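PDB 4W5K: aspartate aminotransferase, mitochondrial from Trypanosoma brucei brucei, which probably transfers the amino group of L-aspartate to 2-oxoglutarate, using pyridoxal 5'-phosphate as cofactor and working as a homodimer. Local coordinates for residues Y122-G127 with L174-A179; S146-A151 with N181-D186; G345-T350 with N371-V376. The protein carries 1 engineered substitution. All coordinates share one frame; numbering follows the deposited sequence.

Interaction 1. Residues Y122-G127 with L174-A179; sequences YGPDVG and LVHACA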
loop_
_atom_site.group_PDB
_atom_site.type_symbol
_atom_site.label_atom_id
_atom_site.label_comp_id
_atom_site.label_asym_id
_atom_site.label_seq_id
_atom_site.Cartn_x
_atom_site.Cartn_y
_atom_site.Cartn_z
ATOM N N TYR A 122 -19.261 13.696 -8.699
ATOM C CA TYR A 122 -19.711 13.594 -10.084
ATOM C C TYR A 122 -18.558 13.112 -10.955
ATOM O O TYR A 122 -17.456 13.648 -10.860
ATOM C CB TYR A 122 -20.211 14.940 -10.605
ATOM C CG TYR A 122 -21.565 15.346 -10.088
ATOM C CD1 TYR A 122 -21.708 15.808 -8.792
ATOM C CD2 TYR A 122 -22.695 15.272 -10.894
ATOM C CE1 TYR A 122 -22.963 16.201 -8.312
ATOM C CE2 TYR A 122 -23.945 15.643 -10.424
ATOM C CZ TYR A 122 -24.067 16.106 -9.136
ATOM O OH TYR A 122 -25.314 16.487 -8.662
ATOM N N GLY A 123 -18.810 12.116 -11.802
ATOM C CA GLY A 123 -17.757 11.598 -12.677
ATOM C C GLY A 123 -18.322 11.457 -14.086
ATOM O O GLY A 123 -19.533 11.512 -14.280
ATOM N N PRO A 124 -17.441 11.258 -15.080
ATOM C CA PRO A 124 -17.977 11.150 -16.447
ATOM C C PRO A 124 -18.878 9.917 -16.587
ATOM O O PRO A 124 -18.620 8.884 -15.934
ATOM C CB PRO A 124 -16.710 11.027 -17.331
ATOM C CG PRO A 124 -15.622 10.543 -16.396
ATOM C CD PRO A 124 -15.974 11.101 -15.011
ATOM N N ASP A 125 -19.901 10.028 -17.429
ATOM C CA ASP A 125 -20.908 8.972 -17.582
ATOM C C ASP A 125 -20.273 7.634 -17.963
ATOM O O ASP A 125 -20.708 6.579 -17.500
ATOM C CB ASP A 125 -21.996 9.388 -18.597
ATOM C CG ASP A 125 -21.440 9.827 -19.958
ATOM O OD1 ASP A 125 -20.234 9.703 -20.234
ATOM O OD2 ASP A 125 -22.259 10.293 -20.761
ATOM N N VAL A 126 -19.233 7.686 -18.784
ATOM C CA VAL A 126 -18.380 6.528 -19.030
ATOM C C VAL A 126 -17.048 6.808 -18.374
ATOM O O VAL A 126 -16.362 7.774 -18.721
ATOM C CB VAL A 126 -18.168 6.254 -20.541
ATOM C CG1 VAL A 126 -17.242 5.044 -20.730
ATOM C CG2 VAL A 126 -19.489 6.034 -21.226
ATOM N N GLY A 127 -16.699 5.992 -17.393
ATOM C CA GLY A 127 -15.518 6.268 -16.611
ATOM C C GLY A 127 -14.755 5.034 -16.182
ATOM O O GLY A 127 -15.006 3.902 -16.620
ATOM N N LEU A 174 -15.119 14.984 -10.419
ATOM C CA LEU A 174 -14.009 14.125 -10.846
ATOM C C LEU A 174 -13.747 14.284 -12.345
ATOM O O LEU A 174 -14.669 14.092 -13.132
ATOM C CB LEU A 174 -14.344 12.670 -10.538
ATOM C CG LEU A 174 -13.295 11.596 -10.832
ATOM C CD1 LEU A 174 -12.078 11.841 -9.948
ATOM C CD2 LEU A 174 -13.916 10.238 -10.519
ATOM N N VAL A 175 -12.513 14.616 -12.722
ATOM C CA VAL A 175 -12.167 14.750 -14.151
ATOM C C VAL A 175 -10.862 14.010 -14.429
ATOM O O VAL A 175 -9.971 13.995 -13.579
ATOM C CB VAL A 175 -12.027 16.232 -14.595
ATOM C CG1 VAL A 175 -13.364 16.996 -14.450
ATOM C CG2 VAL A 175 -10.880 16.949 -13.851
ATOM N N HIS A 176 -10.751 13.414 -15.616
ATOM C CA HIS A 176 -9.487 12.766 -16.018
ATOM C C HIS A 176 -8.610 13.842 -16.691
ATOM O O HIS A 176 -9.089 14.536 -17.581
ATOM C CB HIS A 176 -9.724 11.618 -17.009
ATOM C CG HIS A 176 -10.585 10.502 -16.489
ATOM N ND1 HIS A 176 -10.316 9.176 -16.777
ATOM C CD2 HIS A 176 -11.713 10.506 -15.735
ATOM C CE1 HIS A 176 -11.242 8.414 -16.218
ATOM N NE2 HIS A 176 -12.101 9.195 -15.580
ATOM N N ALA A 177 -7.347 13.981 -16.295
ATOM C CA ALA A 177 -6.500 15.059 -16.828
ATOM C C ALA A 177 -6.244 14.920 -18.331
ATOM O O ALA A 177 -6.173 15.916 -19.049
ATOM C CB ALA A 177 -5.174 15.109 -16.088
ATOM N N CYS A 178 -6.080 13.678 -18.763
ATOM C CA CYS A 178 -5.798 13.308 -20.163
ATOM C C CYS A 178 -5.792 11.804 -20.267
ATOM O O CYS A 178 -5.753 11.101 -19.242
ATOM C CB CYS A 178 -4.469 13.876 -20.678
ATOM S SG CYS A 178 -3.022 13.561 -19.651
ATOM N N ALA A 179 -5.827 11.314 -21.503
ATOM C CA ALA A 179 -6.015 9.894 -21.784
ATOM C C ALA A 179 -7.143 9.301 -20.931
ATOM O O ALA A 179 -6.949 8.352 -20.155
ATOM C CB ALA A 179 -4.679 9.107 -21.602
#
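The two strands grip each other at Tyr122 and Leu174, then drift apart. Leu174 N donates to Tyr122 O over 2.7 Å, approaching almost along the C=O axis, and Leu174 CB crowds the same oxygen at 3.3 Å. With CG anti to its backbone N (chi1 -177°), Leu174 carries its branched end on to His131 and Phe135 of helix 129-137, as suits a greasy residue between sheet and helix. Gly123 brings its CA against Leu174 O; a side chain here would crowd the ring of Pro124. These are neighbouring parallel strands, 120-124 and 172-176, in the mixed central sheet of the large domain of a fold-type I pyridoxal-phosphate enzyme, their short segments 27° apart in direction. Beyond them the contact loosens. Pro124, which has no N-H to donate and so suits the end of the strand, rests its CD on Leu174 O at 3.8 Å and brings CG obliquely to His176 NE2 at 3.9 Å. His176 belongs to the cofactor pocket, and its imidazole also meets the rings of His131 and His180. Past Pro124 the chain turns off the sheet towards solvent: the exposed Asp125 no longer touches 174-179, and its OD1 accepts from Tyr148 N.

Interaction 2. Residues S146-A151 with N181-D186; sequences SYYDPA and NPTGVD. With PLP (pyridoxal-5'-phosphate), chain C.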
loop_
_atom_site.group_PDB
_atom_site.type_symbol
_atom_site.label_atom_id
_atom_site.label_comp_id
_atom_site.label_asym_id
_atom_site.label_seq_id
_atom_site.Cartn_x
_atom_site.Cartn_y
_atom_site.Cartn_z
ATOM N N SER A 146 -22.777 14.062 -18.288
ATOM C CA SER A 146 -22.637 13.784 -19.704
ATOM C C SER A 146 -21.200 14.008 -20.145
ATOM O O SER A 146 -20.562 14.992 -19.760
ATOM C CB SER A 146 -23.586 14.666 -20.511
ATOM O OG SER A 146 -24.939 14.435 -20.159
ATOM N N TYR A 147 -20.674 13.084 -20.938
ATOM C CA TYR A 147 -19.274 13.158 -21.336
ATOM C C TYR A 147 -19.054 12.451 -22.655
ATOM O O TYR A 147 -18.661 13.075 -23.643
ATOM C CB TYR A 147 -18.351 12.550 -20.253
ATOM C CG TYR A 147 -16.885 12.718 -20.581
ATOM C CD1 TYR A 147 -16.237 13.925 -20.344
ATOM C CD2 TYR A 147 -16.152 11.672 -21.138
ATOM C CE1 TYR A 147 -14.898 14.092 -20.653
ATOM C CE2 TYR A 147 -14.793 11.827 -21.461
ATOM C CZ TYR A 147 -14.182 13.050 -21.214
ATOM O OH TYR A 147 -12.852 13.245 -21.493
ATOM N N TYR A 148 -19.315 11.149 -22.683
ATOM C CA TYR A 148 -19.063 10.364 -23.906
ATOM C C TYR A 148 -20.271 10.324 -24.839
ATOM O O TYR A 148 -21.412 10.105 -24.410
ATOM C CB TYR A 148 -18.643 8.940 -23.532
ATOM C CG TYR A 148 -18.376 8.029 -24.711
ATOM C CD1 TYR A 148 -17.210 8.148 -25.458
ATOM C CD2 TYR A 148 -19.277 7.032 -25.061
ATOM C CE1 TYR A 148 -16.955 7.300 -26.533
ATOM C CE2 TYR A 148 -19.029 6.183 -26.106
ATOM C CZ TYR A 148 -17.860 6.326 -26.849
ATOM O OH TYR A 148 -17.608 5.491 -27.925
ATOM N N ASP A 149 -20.006 10.547 -26.124
ATOM C CA ASP A 149 -21.029 10.520 -27.175
ATOM C C ASP A 149 -20.859 9.240 -27.986
ATOM O O ASP A 149 -19.916 9.128 -28.767
ATOM C CB ASP A 149 -20.888 11.764 -28.060
ATOM C CG ASP A 149 -21.986 11.885 -29.121
ATOM O OD1 ASP A 149 -22.622 10.870 -29.479
ATOM O OD2 ASP A 149 -22.198 13.022 -29.600
ATOM N N PRO A 150 -21.759 8.263 -27.806
ATOM C CA PRO A 150 -21.553 6.972 -28.474
ATOM C C PRO A 150 -21.762 7.053 -30.002
ATOM O O PRO A 150 -21.231 6.203 -30.723
ATOM C CB PRO A 150 -22.607 6.058 -27.825
ATOM C CG PRO A 150 -23.144 6.828 -26.622
ATOM C CD PRO A 150 -22.988 8.276 -26.993
ATOM N N ALA A 151 -22.487 8.058 -30.475
ATOM C CA ALA A 151 -22.715 8.202 -31.920
ATOM C C ALA A 151 -21.412 8.591 -32.622
ATOM O O ALA A 151 -21.148 8.165 -33.759
ATOM C CB ALA A 151 -23.801 9.237 -32.199
ATOM N N ASN A 181 -9.765 7.143 -19.430
ATOM C CA ASN A 181 -9.885 5.688 -19.377
ATOM C C ASN A 181 -11.345 5.420 -19.007
ATOM O O ASN A 181 -11.801 5.796 -17.912
ATOM C CB ASN A 181 -8.872 5.118 -18.349
ATOM C CG ASN A 181 -8.911 3.593 -18.217
ATOM O OD1 ASN A 181 -9.787 2.911 -18.742
ATOM N ND2 ASN A 181 -7.959 3.062 -17.472
ATOM N N PRO A 182 -12.088 4.707 -19.860
ATOM C CA PRO A 182 -11.698 3.775 -20.917
ATOM C C PRO A 182 -11.844 4.242 -22.373
ATOM O O PRO A 182 -11.571 3.432 -23.259
ATOM C CB PRO A 182 -12.659 2.615 -20.669
ATOM C CG PRO A 182 -13.962 3.338 -20.333
ATOM C CD PRO A 182 -13.531 4.597 -19.567
ATOM N N THR A 183 -12.259 5.482 -22.631
ATOM C CA THR A 183 -12.671 5.835 -23.997
ATOM C C THR A 183 -11.561 6.449 -24.844
ATOM O O THR A 183 -11.615 6.371 -26.073
ATOM C CB THR A 183 -13.839 6.834 -23.991
ATOM O OG1 THR A 183 -13.345 8.117 -23.589
ATOM C CG2 THR A 183 -14.934 6.369 -23.031
ATOM N N GLY A 184 -10.557 7.043 -24.200
ATOM C CA GLY A 184 -9.544 7.789 -24.936
ATOM C C GLY A 184 -10.019 9.181 -25.356
ATOM O O GLY A 184 -9.263 9.955 -25.940
ATOM N N VAL A 185 -11.276 9.519 -25.056
ATOM C CA VAL A 185 -11.832 10.812 -25.487
ATOM C C VAL A 185 -11.416 11.934 -24.528
ATOM O O VAL A 185 -11.773 11.881 -23.345
ATOM C CB VAL A 185 -13.366 10.732 -25.555
ATOM C CG1 VAL A 185 -14.013 12.140 -25.773
ATOM C CG2 VAL A 185 -13.767 9.737 -26.636
ATOM N N ASP A 186 -10.646 12.910 -25.013
ATOM C CA ASP A 186 -10.158 14.033 -24.190
ATOM C C ASP A 186 -10.685 15.372 -24.715
ATOM O O ASP A 186 -10.601 15.641 -25.908
ATOM C CB ASP A 186 -8.634 14.159 -24.199
ATOM C CG ASP A 186 -7.927 13.072 -23.433
ATOM O OD1 ASP A 186 -8.612 12.348 -22.684
ATOM O OD2 ASP A 186 -6.680 12.984 -23.598
HETATM N N1 PLP C . -7.048 6.249 -12.612
HETATM C C2 PLP C . -7.052 5.931 -13.949
HETATM C C2A PLP C . -7.852 6.789 -14.876
HETATM C C3 PLP C . -6.329 4.837 -14.422
HETATM O O3 PLP C . -6.334 4.491 -15.746
HETATM C C4 PLP C . -5.592 4.064 -13.535
HETATM C C4A PLP C . -4.646 3.042 -14.102
HETATM O O4A PLP C . -5.106 1.976 -14.521
HETATM C C5 PLP C . -5.584 4.386 -12.179
HETATM C C6 PLP C . -6.303 5.493 -11.725
HETATM C C5A PLP C . -4.807 3.539 -11.181
HETATM O O4P PLP C . -3.435 3.805 -11.263
HETATM P P PLP C . -2.414 3.181 -10.267
HETATM O O1P PLP C . -1.887 1.881 -10.797
HETATM O O2P PLP C . -3.070 2.976 -8.923
HETATM O O3P PLP C . -1.307 4.204 -10.171
#
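A very short hydrogen bond marks this contact: Tyr147 OH donates to Val185 O at only 2.5 Å. The hydroxyl meets the oxygen from above the carbonyl plane, 27° out of it, while the carbonyl oxygen stays near the plane of the phenol at its edge. CG anti to the backbone N (chi1 -175°) throws the ring across to the loop, and a tyrosine is long enough to bridge the gap and satisfy a buried peptide oxygen. The next residue makes apolar contacts instead. Tyr148 slides along Thr183, Tyr148 CD1 lying 3.8 Å from Thr183 CG2. Tyr148 CD1 is also 4.0 Å from Val185 CG2, which lies at the ring's edge, in its plane; the two beta-branched residues present compact methyls to it. The loop 181-186 carries the Asn-Pro-Thr-Gly sequence familiar in class I aminotransferases, lying between strand 172-176 and helix 189-201 of the large domain. A cis peptide precedes Pro182, and Gly184 takes a positive phi that suits a residue without CB. Between them Thr183 OG1, also bonded to His180 ND1, accepts from Val185 N at 2.9 Å, an ST turn that keeps the loop tightly folded. Asp186 adds a clasp, its two carboxylate oxygens bonding to the backbone N of Ala179 and His180. At the other end of the loop Asn181, its CG anti to the backbone N, gives ND2 to PLP O3 over 2.8 Å in a fairly straight bond (158°). That donor would be expected to stabilise negative charge on the cofactor's ring oxygen. The phosphate end and the rest of the cofactor are held by other residues, among them Tyr62 of the second subunit.

Interaction 3. Residues G345-T350 with N371-V376; sequences GMMAYT and NGRAAV. With EDO (1,2-ethanediol), chain E.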
loop_
_atom_site.group_PDB
_atom_site.type_symbol
_atom_site.label_atom_id
_atom_site.label_comp_id
_atom_site.label_asym_id
_atom_site.label_seq_id
_atom_site.Cartn_x
_atom_site.Cartn_y
_atom_site.Cartn_z
ATOM N N GLY A 345 -4.168 7.911 -25.939
ATOM C CA GLY A 345 -3.727 6.989 -24.903
ATOM C C GLY A 345 -3.978 5.526 -25.224
ATOM O O GLY A 345 -4.395 5.171 -26.350
ATOM N N MET A 346 -3.748 4.678 -24.219
ATOM C CA MET A 346 -3.757 3.229 -24.413
ATOM C C MET A 346 -5.125 2.618 -24.626
ATOM O O MET A 346 -5.221 1.521 -25.152
ATOM C CB MET A 346 -3.128 2.529 -23.200
ATOM C CG MET A 346 -1.651 2.529 -23.203
ATOM S SD MET A 346 -1.105 1.404 -21.903
ATOM C CE MET A 346 -1.316 2.392 -20.408
ATOM N N MET A 347 -6.179 3.307 -24.192
ATOM C CA MET A 347 -7.530 2.750 -24.274
ATOM C C MET A 347 -8.373 3.442 -25.306
ATOM O O MET A 347 -8.433 4.676 -25.335
ATOM C CB MET A 347 -8.249 2.856 -22.928
ATOM C CG MET A 347 -7.525 2.220 -21.803
ATOM S SD MET A 347 -7.463 0.452 -22.102
ATOM C CE MET A 347 -6.426 -0.046 -20.735
ATOM N N ALA A 348 -9.028 2.654 -26.157
ATOM C CA ALA A 348 -9.858 3.229 -27.213
ATOM C C ALA A 348 -11.272 2.676 -27.158
ATOM O O ALA A 348 -11.454 1.464 -27.133
ATOM C CB ALA A 348 -9.231 2.947 -28.595
ATOM N N TYR A 349 -12.281 3.546 -27.150
ATOM C CA TYR A 349 -13.631 3.042 -27.371
ATOM C C TYR A 349 -13.794 2.939 -28.894
ATOM O O TYR A 349 -13.872 3.945 -29.586
ATOM C CB TYR A 349 -14.701 3.940 -26.730
ATOM C CG TYR A 349 -15.349 3.328 -25.477
ATOM C CD1 TYR A 349 -16.714 3.473 -25.231
ATOM C CD2 TYR A 349 -14.591 2.610 -24.551
ATOM C CE1 TYR A 349 -17.318 2.927 -24.085
ATOM C CE2 TYR A 349 -15.184 2.048 -23.419
ATOM C CZ TYR A 349 -16.546 2.208 -23.198
ATOM O OH TYR A 349 -17.121 1.656 -22.058
ATOM N N THR A 350 -13.859 1.703 -29.376
ATOM C CA THR A 350 -13.855 1.433 -30.809
ATOM C C THR A 350 -15.204 1.692 -31.477
ATOM O O THR A 350 -15.254 1.962 -32.664
ATOM C CB THR A 350 -13.465 -0.028 -31.110
ATOM O OG1 THR A 350 -14.452 -0.922 -30.564
ATOM C CG2 THR A 350 -12.074 -0.372 -30.531
ATOM N N ASN A 371 -17.694 -3.867 -24.004
ATOM C CA ASN A 371 -18.056 -2.479 -24.256
ATOM C C ASN A 371 -17.331 -1.917 -25.483
ATOM O O ASN A 371 -17.488 -0.746 -25.811
ATOM C CB ASN A 371 -17.743 -1.619 -23.040
ATOM C CG ASN A 371 -16.310 -1.780 -22.581
ATOM O OD1 ASN A 371 -15.553 -2.564 -23.158
ATOM N ND2 ASN A 371 -15.927 -1.044 -21.540
ATOM N N GLY A 372 -16.525 -2.745 -26.144
ATOM C CA GLY A 372 -15.801 -2.277 -27.319
ATOM C C GLY A 372 -14.526 -1.514 -26.980
ATOM O O GLY A 372 -13.916 -0.891 -27.855
ATOM N N ARG A 373 -14.104 -1.564 -25.721
ATOM C CA ARG A 373 -12.825 -0.955 -25.349
ATOM C C ARG A 373 -11.679 -1.820 -25.839
ATOM O O ARG A 373 -11.625 -3.007 -25.543
ATOM C CB ARG A 373 -12.690 -0.781 -23.830
ATOM C CG ARG A 373 -11.302 -0.281 -23.429
ATOM C CD ARG A 373 -11.011 -0.449 -21.933
ATOM N NE ARG A 373 -11.008 -1.835 -21.467
ATOM C CZ ARG A 373 -9.923 -2.572 -21.220
ATOM N NH1 ARG A 373 -8.706 -2.101 -21.449
ATOM N NH2 ARG A 373 -10.051 -3.812 -20.771
ATOM N N ALA A 374 -10.759 -1.225 -26.585
ATOM C CA ALA A 374 -9.570 -1.944 -27.009
ATOM C C ALA A 374 -8.364 -1.295 -26.355
ATOM O O ALA A 374 -8.232 -0.077 -26.341
ATOM C CB ALA A 374 -9.430 -1.943 -28.531
ATOM N N ALA A 375 -7.505 -2.119 -25.774
ATOM C CA ALA A 375 -6.233 -1.648 -25.262
ATOM C C ALA A 375 -5.258 -1.665 -26.421
ATOM O O ALA A 375 -4.828 -2.735 -26.849
ATOM C CB ALA A 375 -5.750 -2.534 -24.125
ATOM N N VAL A 376 -4.915 -0.493 -26.943
ATOM C CA VAL A 376 -4.129 -0.451 -28.170
ATOM C C VAL A 376 -2.647 -0.758 -27.933
ATOM O O VAL A 376 -1.905 -1.029 -28.878
ATOM C CB VAL A 376 -4.268 0.912 -28.898
ATOM C CG1 VAL A 376 -5.721 1.142 -29.336
ATOM C CG2 VAL A 376 -3.808 2.054 -28.026
HETATM C C1 EDO E . -17.496 1.857 -35.722
HETATM O O1 EDO E . -17.166 2.685 -34.604
HETATM C C2 EDO E . -17.119 2.610 -36.991
HETATM O O2 EDO E . -17.740 3.909 -36.966
#
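Asn371 begins the second segment with an Asx turn, its OD1 accepting from Arg373 N at 3.1 Å as well as bonding to Thr369 OG1. Its CG takes the crowded position between backbone N and carbonyl carbon, which brings ND2 to the tip of Tyr349, where the bond to OH is weak; its own carbonyl oxygen lies over one face of that ring. Gly372 follows at a positive phi, and its oxygen is gripped twice by Thr350: N comes from above the carbonyl plane, whereas OG1 reaches a lone pair in the plane at 2.8 Å. Threonine suits the spot because one residue supplies both donors. Arg373 lays CB against Tyr349 CE2 at 3.8 Å, then bends at chi3 (62°) to run beside Met347. There Arg373 NH1 makes a weak hydrogen bond to Met347 SD at 2.9 Å, the sulphur sitting in the guanidinium plane at its edge. Ala374 pairs with Ala348 through two backbone bonds, Ala374 N to Ala348 O being 2.8 Å, and small methyls fit this buried face. Ala375, opposite Met347, touches Met347 SD with CB at 4.0 Å. Val376 finally donates its N to Met346 O at 2.7 Å and sets CG1 on Ala348 CB. Together they form the two-stranded antiparallel sheet of the small domain of aspartate aminotransferases; in family relatives an arginine on this strand holds a substrate carboxylate, a role consistent with the place of Arg373 near the cofactor site.

How the interactions relate
All three contacts are buried; among touching residues only Asn371, in interaction 3, is exposed. Interactions 1 and 2 both reach the central sheet, interaction 2 through strand 141-149 only: strands 120-124 and 141-149 are neighbours, and Asp125 OD1 with Tyr148 N joins the two directly. Interaction 1 is sparse, one backbone bond plus apolar contact; interaction 2 relies on side chains and a loop; interaction 3 is a true ladder of backbone bonds with larger buried area. Interaction 3 lies in another sheet, yet Tyr349 N and Thr183 O probably bond, and Tyr148 packs against Tyr349, so residues 181-186 link large domain to small. Asn181 touches the cofactor directly, as does His176, while Met347 stands behind.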